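Local coordinates for protein glucose-6-phosphate dehydrogenase (Trypanosoma cruzi, PDB 5AQ1) that catalyses the oxidation of glucose 6-phosphate with NADP as hydride acceptor, the first step of the pentose phosphate pathway, at residues H273-L278 with W467-P472; V243-K248 with S279-E284; T34-G39 with E126-M131. One frame throughout, in Å; residues are numbered along the deposited sequence.

Contact 1. Residues H273-L278 with W467-P472. With BG6 (6-O-phosphono-beta-D-glucopyranose), chain F.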
loop_
_atom_site.group_PDB
_atom_site.type_symbol
_atom_site.label_atom_id
_atom_site.label_comp_id
_atom_site.label_asym_id
_atom_site.label_seq_id
_atom_site.Cartn_x
_atom_site.Cartn_y
_atom_site.Cartn_z
ATOM N N HIS B 273 26.400 6.697 17.996
ATOM C CA HIS B 273 25.964 5.300 17.935
ATOM C C HIS B 273 24.499 5.159 17.526
ATOM O O HIS B 273 24.173 4.420 16.598
ATOM C CB HIS B 273 26.171 4.603 19.282
ATOM C CG HIS B 273 27.596 4.567 19.739
ATOM N ND1 HIS B 273 28.635 4.200 18.910
ATOM C CD2 HIS B 273 28.151 4.829 20.945
ATOM C CE1 HIS B 273 29.770 4.246 19.585
ATOM N NE2 HIS B 273 29.504 4.624 20.822
ATOM N N LEU B 274 23.620 5.869 18.225
ATOM C CA LEU B 274 22.182 5.723 18.018
ATOM C C LEU B 274 21.692 6.458 16.767
ATOM O O LEU B 274 20.704 6.043 16.154
ATOM C CB LEU B 274 21.408 6.184 19.257
ATOM C CG LEU B 274 21.814 5.543 20.593
ATOM C CD1 LEU B 274 20.763 5.840 21.655
ATOM C CD2 LEU B 274 22.032 4.039 20.479
ATOM N N THR B 275 22.378 7.533 16.389
ATOM C CA THR B 275 22.081 8.225 15.138
ATOM C C THR B 275 22.495 7.374 13.935
ATOM O O THR B 275 21.835 7.394 12.901
ATOM C CB THR B 275 22.774 9.601 15.082
ATOM O OG1 THR B 275 22.331 10.397 16.185
ATOM C CG2 THR B 275 22.450 10.332 13.775
ATOM N N GLN B 276 23.587 6.626 14.070
ATOM C CA GLN B 276 23.990 5.666 13.039
ATOM C C GLN B 276 22.901 4.617 12.838
ATOM O O GLN B 276 22.497 4.329 11.709
ATOM C CB GLN B 276 25.307 4.980 13.414
ATOM C CG GLN B 276 26.549 5.786 13.077
ATOM C CD GLN B 276 26.772 5.927 11.586
ATOM O OE1 GLN B 276 26.249 5.146 10.787
ATOM N NE2 GLN B 276 27.555 6.927 11.199
ATOM N N ILE B 277 22.432 4.050 13.946
ATOM C CA ILE B 277 21.328 3.096 13.915
ATOM C C ILE B 277 20.084 3.751 13.312
ATOM O O ILE B 277 19.419 3.157 12.466
ATOM C CB ILE B 277 21.029 2.530 15.322
ATOM C CG1 ILE B 277 22.151 1.575 15.743
ATOM C CG2 ILE B 277 19.696 1.797 15.348
ATOM C CD1 ILE B 277 22.178 1.260 17.221
ATOM N N LEU B 278 19.788 4.977 13.738
ATOM C CA LEU B 278 18.654 5.727 13.197
ATOM C C LEU B 278 18.718 5.814 11.676
ATOM O O LEU B 278 17.719 5.573 10.996
ATOM C CB LEU B 278 18.601 7.140 13.788
ATOM C CG LEU B 278 17.558 8.095 13.200
ATOM C CD1 LEU B 278 16.147 7.554 13.388
ATOM C CD2 LEU B 278 17.690 9.468 13.835
ATOM N N TRP B 467 25.698 16.154 13.603
ATOM C CA TRP B 467 25.892 17.275 14.528
ATOM C C TRP B 467 24.795 18.331 14.419
ATOM O O TRP B 467 24.424 18.948 15.417
ATOM C CB TRP B 467 27.262 17.931 14.329
ATOM C CG TRP B 467 28.372 17.209 15.031
ATOM C CD1 TRP B 467 29.482 16.658 14.463
ATOM C CD2 TRP B 467 28.474 16.952 16.437
ATOM N NE1 TRP B 467 30.270 16.077 15.424
ATOM C CE2 TRP B 467 29.674 16.243 16.645
ATOM C CE3 TRP B 467 27.663 17.251 17.539
ATOM C CZ2 TRP B 467 30.088 15.828 17.911
ATOM C CZ3 TRP B 467 28.074 16.840 18.795
ATOM C CH2 TRP B 467 29.278 16.135 18.971
ATOM N N ARG B 468 24.278 18.536 13.213
ATOM C CA ARG B 468 23.232 19.530 12.991
ATOM C C ARG B 468 21.918 19.157 13.679
ATOM O O ARG B 468 21.136 20.030 14.051
ATOM C CB ARG B 468 23.023 19.763 11.492
ATOM C CG ARG B 468 24.127 20.614 10.887
ATOM C CD ARG B 468 24.075 20.660 9.371
ATOM N NE ARG B 468 25.240 21.373 8.845
ATOM C CZ ARG B 468 25.291 22.681 8.600
ATOM N NH1 ARG B 468 24.233 23.466 8.789
ATOM N NH2 ARG B 468 26.419 23.205 8.139
ATOM N N ILE B 469 21.692 17.861 13.865
ATOM C CA ILE B 469 20.499 17.386 14.549
ATOM C C ILE B 469 20.479 17.814 16.018
ATOM O O ILE B 469 19.429 18.225 16.531
ATOM C CB ILE B 469 20.372 15.849 14.439
ATOM C CG1 ILE B 469 20.080 15.462 12.985
ATOM C CG2 ILE B 469 19.275 15.321 15.356
ATOM C CD1 ILE B 469 20.316 14.000 12.665
ATOM N N TYR B 470 21.634 17.730 16.681
ATOM C CA TYR B 470 21.702 17.877 18.139
ATOM C C TYR B 470 22.341 19.168 18.646
ATOM O O TYR B 470 22.175 19.505 19.817
ATOM C CB TYR B 470 22.438 16.680 18.750
ATOM C CG TYR B 470 21.860 15.358 18.321
ATOM C CD1 TYR B 470 20.690 14.874 18.886
ATOM C CD2 TYR B 470 22.476 14.600 17.339
ATOM C CE1 TYR B 470 20.148 13.662 18.482
ATOM C CE2 TYR B 470 21.944 13.391 16.925
ATOM C CZ TYR B 470 20.779 12.924 17.499
ATOM O OH TYR B 470 20.237 11.728 17.095
ATOM N N THR B 471 23.050 19.894 17.783
ATOM C CA THR B 471 23.815 21.065 18.220
ATOM C C THR B 471 22.959 22.153 18.880
ATOM O O THR B 471 23.318 22.629 19.954
ATOM C CB THR B 471 24.675 21.652 17.079
ATOM O OG1 THR B 471 25.748 20.749 16.789
ATOM C CG2 THR B 471 25.267 23.007 17.462
ATOM N N PRO B 472 21.835 22.555 18.247
ATOM C CA PRO B 472 20.954 23.531 18.905
ATOM C C PRO B 472 20.547 23.128 20.323
ATOM O O PRO B 472 20.555 23.972 21.222
ATOM C CB PRO B 472 19.730 23.578 17.989
ATOM C CG PRO B 472 20.259 23.233 16.646
ATOM C CD PRO B 472 21.406 22.282 16.863
HETATM C C1 BG6 F . 31.689 4.305 23.862
HETATM C C2 BG6 F . 31.200 5.419 24.785
HETATM O O1 BG6 F . 31.786 4.783 22.514
HETATM O O5 BG6 F . 30.773 3.207 23.905
HETATM C C3 BG6 F . 31.041 4.875 26.196
HETATM O O2 BG6 F . 32.120 6.515 24.779
HETATM C C4 BG6 F . 30.088 3.691 26.153
HETATM O O3 BG6 F . 30.537 5.871 27.091
HETATM C C5 BG6 F . 30.638 2.631 25.207
HETATM O O4 BG6 F . 29.923 3.164 27.470
HETATM C C6 BG6 F . 29.728 1.407 25.156
HETATM O O6 BG6 F . 30.151 0.509 24.129
HETATM P P BG6 F . 29.584 -0.996 24.093
HETATM O O1P BG6 F . 28.081 -0.842 24.087
HETATM O O2P BG6 F . 30.119 -1.569 22.810
HETATM O O3P BG6 F . 30.151 -1.615 25.348
#
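Thr275 and Tyr470 meet from opposite directions between helices 264-282 and 460-479. This is helix-to-helix packing inside the C-terminal alpha+beta domain of glucose-6-phosphate dehydrogenase. One polar link joins the pair. Tyr470 OH donates a hydrogen bond to Thr275 OG1, 2.6 Å long. OG1 lies at the edge of the phenol ring, near its plane. Thr275 OG1 is set beside the backbone N, opposite the carbonyl carbon (chi1 -59°), and from there it is also hydrogen-bonded to Ile270 O, five residues earlier in the same helix. Two bonds thus hold this buried hydroxyl. The same torsion turns the methyl toward Ile469, with Thr275 CG2 at a loose 4.4 Å from Ile469 CD1. Ile469 also backs the tyrosine: Ile469 CG2 sits over the centre of one face of the Tyr470 ring, 3.4 Å above the plane.

Half a turn before Thr275, His273 points to the substrate. Its ND1 bonds Asp210 OD1, and Tyr212 stacks on the ring. This is consistent with the Asp-His pair that acts on the C1 hydroxyl in this family. On the other side of the imidazole, His273 NE2 is hydrogen-bonded to O1 of glucose 6-phosphate at 2.8 Å, nearly straight, in the plane of the ring.

Contact 2. Residues V243-K248 with S279-E284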
loop_
_atom_site.group_PDB
_atom_site.type_symbol
_atom_site.label_atom_id
_atom_site.label_comp_id
_atom_site.label_asym_id
_atom_site.label_seq_id
_atom_site.Cartn_x
_atom_site.Cartn_y
_atom_site.Cartn_z
ATOM N N VAL B 243 8.893 4.182 16.526
ATOM C CA VAL B 243 10.203 3.524 16.537
ATOM C C VAL B 243 10.997 3.983 17.759
ATOM O O VAL B 243 11.169 5.184 17.971
ATOM C CB VAL B 243 11.006 3.839 15.261
ATOM C CG1 VAL B 243 12.406 3.244 15.337
ATOM C CG2 VAL B 243 10.277 3.321 14.031
ATOM N N GLN B 244 11.469 3.027 18.556
ATOM C CA GLN B 244 12.249 3.330 19.754
ATOM C C GLN B 244 13.643 2.718 19.654
ATOM O O GLN B 244 13.786 1.539 19.333
ATOM C CB GLN B 244 11.545 2.809 21.007
ATOM C CG GLN B 244 12.087 3.403 22.301
ATOM C CD GLN B 244 11.515 2.750 23.543
ATOM O OE1 GLN B 244 10.882 3.407 24.364
ATOM N NE2 GLN B 244 11.741 1.454 23.688
ATOM N N ILE B 245 14.660 3.533 19.924
ATOM C CA ILE B 245 16.049 3.082 19.965
ATOM C C ILE B 245 16.570 3.324 21.378
ATOM O O ILE B 245 16.554 4.460 21.865
ATOM C CB ILE B 245 16.918 3.832 18.933
ATOM C CG1 ILE B 245 16.368 3.614 17.517
ATOM C CG2 ILE B 245 18.359 3.348 19.000
ATOM C CD1 ILE B 245 16.956 4.536 16.469
ATOM N N THR B 246 17.032 2.257 22.027
ATOM C CA THR B 246 17.335 2.285 23.459
ATOM C C THR B 246 18.762 1.847 23.787
ATOM O O THR B 246 19.235 0.822 23.306
ATOM C CB THR B 246 16.362 1.378 24.226
ATOM O OG1 THR B 246 15.023 1.827 23.993
ATOM C CG2 THR B 246 16.657 1.389 25.721
ATOM N N PHE B 247 19.422 2.637 24.632
ATOM C CA PHE B 247 20.752 2.332 25.146
ATOM C C PHE B 247 20.697 2.423 26.667
ATOM O O PHE B 247 20.299 3.447 27.216
ATOM C CB PHE B 247 21.772 3.322 24.571
ATOM C CG PHE B 247 23.113 3.300 25.252
ATOM C CD1 PHE B 247 23.354 4.095 26.368
ATOM C CD2 PHE B 247 24.148 2.512 24.765
ATOM C CE1 PHE B 247 24.591 4.092 26.994
ATOM C CE2 PHE B 247 25.389 2.504 25.392
ATOM C CZ PHE B 247 25.611 3.296 26.502
ATOM N N LYS B 248 21.082 1.344 27.340
ATOM C CA LYS B 248 21.175 1.331 28.800
ATOM C C LYS B 248 22.486 0.700 29.245
ATOM O O LYS B 248 22.985 -0.224 28.604
ATOM C CB LYS B 248 20.035 0.531 29.413
ATOM C CG LYS B 248 18.637 0.974 29.028
ATOM C CD LYS B 248 17.637 0.203 29.870
ATOM C CE LYS B 248 16.211 0.359 29.381
ATOM N NZ LYS B 248 15.335 -0.591 30.123
ATOM N N SER B 279 19.898 6.150 11.155
ATOM C CA SER B 279 20.080 6.340 9.718
ATOM C C SER B 279 19.870 5.043 8.946
ATOM O O SER B 279 19.280 5.050 7.869
ATOM C CB SER B 279 21.465 6.912 9.410
ATOM O OG SER B 279 22.482 5.949 9.629
ATOM N N LEU B 280 20.342 3.931 9.502
ATOM C CA LEU B 280 20.147 2.628 8.871
ATOM C C LEU B 280 18.676 2.209 8.860
ATOM O O LEU B 280 18.214 1.593 7.898
ATOM C CB LEU B 280 20.990 1.564 9.574
ATOM C CG LEU B 280 22.504 1.722 9.419
ATOM C CD1 LEU B 280 23.238 0.841 10.414
ATOM C CD2 LEU B 280 22.945 1.402 8.000
ATOM N N LEU B 281 17.947 2.548 9.921
ATOM C CA LEU B 281 16.530 2.205 10.032
ATOM C C LEU B 281 15.612 3.064 9.154
ATOM O O LEU B 281 14.493 2.651 8.864
ATOM C CB LEU B 281 16.065 2.331 11.486
ATOM C CG LEU B 281 16.671 1.358 12.496
ATOM C CD1 LEU B 281 16.388 1.832 13.912
ATOM C CD2 LEU B 281 16.148 -0.055 12.285
ATOM N N THR B 282 16.073 4.250 8.755
ATOM C CA THR B 282 15.222 5.227 8.070
ATOM C C THR B 282 15.590 5.514 6.608
ATOM O O THR B 282 14.746 5.997 5.851
ATOM C CB THR B 282 15.213 6.570 8.826
ATOM O OG1 THR B 282 16.554 7.052 8.963
ATOM C CG2 THR B 282 14.587 6.402 10.204
ATOM N N MET B 283 16.835 5.249 6.220
ATOM C CA MET B 283 17.297 5.515 4.857
ATOM C C MET B 283 16.420 4.837 3.812
ATOM O O MET B 283 15.753 3.843 4.097
ATOM C CB MET B 283 18.752 5.052 4.672
ATOM C CG MET B 283 18.966 3.550 4.828
ATOM S SD MET B 283 20.693 3.028 4.703
ATOM C CE MET B 283 20.746 2.445 3.016
ATOM N N GLU B 284 16.430 5.385 2.600
ATOM C CA GLU B 284 15.793 4.731 1.465
ATOM C C GLU B 284 16.640 3.553 0.995
ATOM O O GLU B 284 17.805 3.417 1.375
ATOM C CB GLU B 284 15.595 5.717 0.310
ATOM C CG GLU B 284 14.599 6.828 0.603
ATOM C CD GLU B 284 13.185 6.312 0.780
ATOM O OE1 GLU B 284 12.773 5.426 -0.004
ATOM O OE2 GLU B 284 12.490 6.786 1.704
#
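Val243 is the first residue of the segment, inside strand 240-248, and makes the looser of the segment's two contacts with Leu281. Val243 CG1 lies 4.5 Å from Leu281 CD1. Backbone bonds tie Val243 to Ile362 of strand 361-366 and to Pro360 just before it. Gln244 points away from the helix, to the other face of the sheet.

Ile245 points back to the helix and makes the main contact. It reaches toward Leu281 tip to tip, with Ile245 CD1 at 3.8 Å from Leu281 CD1. One carbon further in, Ile245 CG1 is 4.0 Å from Leu281 CD1, so the same leucine methyl meets both carbons of the longer branch. The isoleucine has CG1 opposite its carbonyl carbon (chi1 -59°). Both side chains end extended, with CD1 anti to CA (chi2 167° in Ile245, 166° in Leu281). Here helix 264-282 lies on one face of the mixed sheet of the C-terminal alpha+beta domain. Leu281 also touches Ile376 of strand 373-380, so it packs over more than one strand.

Further on, Phe247 touches Tyr212, a residue of the glucose 6-phosphate pocket.

Contact 3. Residues T34-G39 with E126-M131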
loop_
_atom_site.group_PDB
_atom_site.type_symbol
_atom_site.label_atom_id
_atom_site.label_comp_id
_atom_site.label_asym_id
_atom_site.label_seq_id
_atom_site.Cartn_x
_atom_site.Cartn_y
_atom_site.Cartn_z
ATOM N N THR B 34 51.660 -3.287 6.965
ATOM C CA THR B 34 52.088 -2.768 8.254
ATOM C C THR B 34 50.919 -2.045 8.923
ATOM O O THR B 34 50.359 -1.105 8.359
ATOM C CB THR B 34 53.285 -1.807 8.107
ATOM O OG1 THR B 34 54.315 -2.431 7.329
ATOM C CG2 THR B 34 53.852 -1.435 9.470
ATOM N N ILE B 35 50.557 -2.502 10.122
ATOM C CA ILE B 35 49.502 -1.888 10.924
ATOM C C ILE B 35 50.137 -1.170 12.114
ATOM O O ILE B 35 50.663 -1.813 13.024
ATOM C CB ILE B 35 48.494 -2.943 11.424
ATOM C CG1 ILE B 35 47.853 -3.654 10.229
ATOM C CG2 ILE B 35 47.426 -2.297 12.303
ATOM C CD1 ILE B 35 46.989 -4.842 10.595
ATOM N N VAL B 36 50.091 0.160 12.104
ATOM C CA VAL B 36 50.701 0.965 13.160
ATOM C C VAL B 36 49.636 1.435 14.149
ATOM O O VAL B 36 48.744 2.207 13.793
ATOM C CB VAL B 36 51.440 2.192 12.587
ATOM C CG1 VAL B 36 52.211 2.910 13.684
ATOM C CG2 VAL B 36 52.383 1.774 11.468
ATOM N N VAL B 37 49.738 0.962 15.390
ATOM C CA VAL B 37 48.833 1.364 16.458
ATOM C C VAL B 37 49.478 2.497 17.250
ATOM O O VAL B 37 50.333 2.259 18.107
ATOM C CB VAL B 37 48.519 0.185 17.405
ATOM C CG1 VAL B 37 47.495 0.597 18.457
ATOM C CG2 VAL B 37 48.022 -1.018 16.614
ATOM N N LEU B 38 49.069 3.728 16.958
ATOM C CA LEU B 38 49.555 4.891 17.694
ATOM C C LEU B 38 48.760 5.053 18.991
ATOM O O LEU B 38 47.529 5.021 18.984
ATOM C CB LEU B 38 49.454 6.155 16.844
ATOM C CG LEU B 38 50.436 6.228 15.671
ATOM C CD1 LEU B 38 49.877 5.623 14.395
ATOM C CD2 LEU B 38 50.868 7.668 15.427
ATOM N N GLY B 39 49.473 5.232 20.100
ATOM C CA GLY B 39 48.865 5.203 21.428
ATOM C C GLY B 39 48.697 3.774 21.909
ATOM O O GLY B 39 47.726 3.454 22.592
ATOM N N GLU B 126 60.984 5.038 8.793
ATOM C CA GLU B 126 62.147 4.171 8.578
ATOM C C GLU B 126 61.948 2.783 9.163
ATOM O O GLU B 126 62.389 1.788 8.584
ATOM C CB GLU B 126 63.398 4.804 9.188
ATOM C CG GLU B 126 63.866 6.033 8.435
ATOM C CD GLU B 126 64.848 6.874 9.221
ATOM O OE1 GLU B 126 65.539 6.349 10.123
ATOM O OE2 GLU B 126 64.916 8.086 8.932
ATOM N N ARG B 127 61.306 2.727 10.323
ATOM C CA ARG B 127 60.986 1.463 10.960
ATOM C C ARG B 127 60.003 0.675 10.095
ATOM O O ARG B 127 60.130 -0.543 9.952
ATOM C CB ARG B 127 60.400 1.715 12.344
ATOM C CG ARG B 127 60.072 0.457 13.127
ATOM C CD ARG B 127 61.297 -0.423 13.352
ATOM N NE ARG B 127 61.180 -1.151 14.613
ATOM C CZ ARG B 127 61.487 -0.650 15.811
ATOM N NH1 ARG B 127 61.955 0.593 15.937
ATOM N NH2 ARG B 127 61.327 -1.398 16.897
ATOM N N ILE B 128 59.035 1.382 9.518
ATOM C CA ILE B 128 58.093 0.772 8.584
ATOM C C ILE B 128 58.836 0.288 7.343
ATOM O O ILE B 128 58.609 -0.831 6.886
ATOM C CB ILE B 128 56.966 1.747 8.177
ATOM C CG1 ILE B 128 56.062 2.045 9.377
ATOM C CG2 ILE B 128 56.129 1.162 7.045
ATOM C CD1 ILE B 128 55.149 3.238 9.184
ATOM N N LEU B 129 59.722 1.125 6.806
ATOM C CA LEU B 129 60.525 0.751 5.637
ATOM C C LEU B 129 61.307 -0.541 5.870
ATOM O O LEU B 129 61.353 -1.401 4.991
ATOM C CB LEU B 129 61.501 1.868 5.250
ATOM C CG LEU B 129 60.971 3.078 4.473
ATOM C CD1 LEU B 129 62.059 4.143 4.365
ATOM C CD2 LEU B 129 60.447 2.696 3.092
ATOM N N ARG B 130 61.929 -0.663 7.042
ATOM C CA ARG B 130 62.647 -1.888 7.416
ATOM C C ARG B 130 61.761 -3.122 7.348
ATOM O O ARG B 130 62.179 -4.174 6.866
ATOM C CB ARG B 130 63.223 -1.792 8.836
ATOM C CG ARG B 130 64.608 -1.186 8.865
ATOM C CD ARG B 130 65.242 -1.277 10.241
ATOM N NE ARG B 130 66.418 -0.417 10.312
ATOM C CZ ARG B 130 66.398 0.877 10.625
ATOM N NH1 ARG B 130 65.255 1.500 10.919
ATOM N NH2 ARG B 130 67.542 1.561 10.645
ATOM N N MET B 131 60.546 -2.986 7.866
ATOM C CA MET B 131 59.576 -4.072 7.854
ATOM C C MET B 131 59.111 -4.389 6.432
ATOM O O MET B 131 58.962 -5.556 6.072
ATOM C CB MET B 131 58.376 -3.726 8.742
ATOM C CG MET B 131 58.701 -3.662 10.229
ATOM S SD MET B 131 57.379 -2.926 11.215
ATOM C CE MET B 131 57.989 -3.256 12.868
#
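This is a largely apolar helix-on-sheet contact in the coenzyme domain, between strand 33-38 in the interior of the parallel sheet and helix 118-134 on one of its faces. The two short segments run roughly antiparallel, at 150°, with their axes 10.0 Å apart. That is a usual spacing for a helix laid on a sheet.

On the helix side Ile128 is the main contributor and uses three of its carbons; Thr34 is the main one on the strand. Ile128 CG1 stands opposite the carbonyl carbon (chi1 -68°), which leads the longer branch down to the strand. At the end of that branch Ile128 CD1 meets Val36 CG2 at 3.9 Å, the two side chains crossing at about a right angle. Nearer the backbone, Ile128 CG1 lies 4.1 Å from Thr34 CG2. The short branch leans on the other arm of the threonine, with Ile128 CG2 at 4.0 Å from Thr34 OG1. Thr34 and Ile128 pass each other at a slant. One helix turn on, Met131 adds its sulfur: Met131 SD is 4.2 Å from Thr34 CG2.

Neighbouring strands widen the patch. Ile128 also lies on Arg144 and Phe146 of strand 143-148, while Met131 touches Asn67 and Ser109 of the strands on the other side. Ile35 and Val37 turn to the opposite face of the sheet, where they pack on Leu53 and Phe50 of helix 43-58.

Helix 118-134 joins strand 108-112 to strand 143-148, and so crosses strands 67-72 and 33-38 on its way. Such a long beta-alpha-beta crossover, with the strand order 3-2-1-4-5-6, is typical of the dinucleotide-binding Rossmann fold, which here holds NADPH.

In the fold
Contacts 1 and 2 share helix 264-282 and lie in the same C-terminal part, their centres about 11 Å apart. They touch directly, as Leu274, Ile277 and Leu278 of the first pack on Ile245 or Phe247 of the second. The helix therefore meets the mixed sheet on one side and helix 460-479 on another. Contact 3 stands apart in the coenzyme domain, with its centre about 35 Å from that of contact 1 and about 39 Å from that of contact 2. All three are buried, though Met131 of contact 3 is partly exposed. Contact 1 alone adds a hydrogen bond between its segments and includes a substrate ligand. Contacts 2 and 3 are mainly aliphatic helix-on-sheet packing.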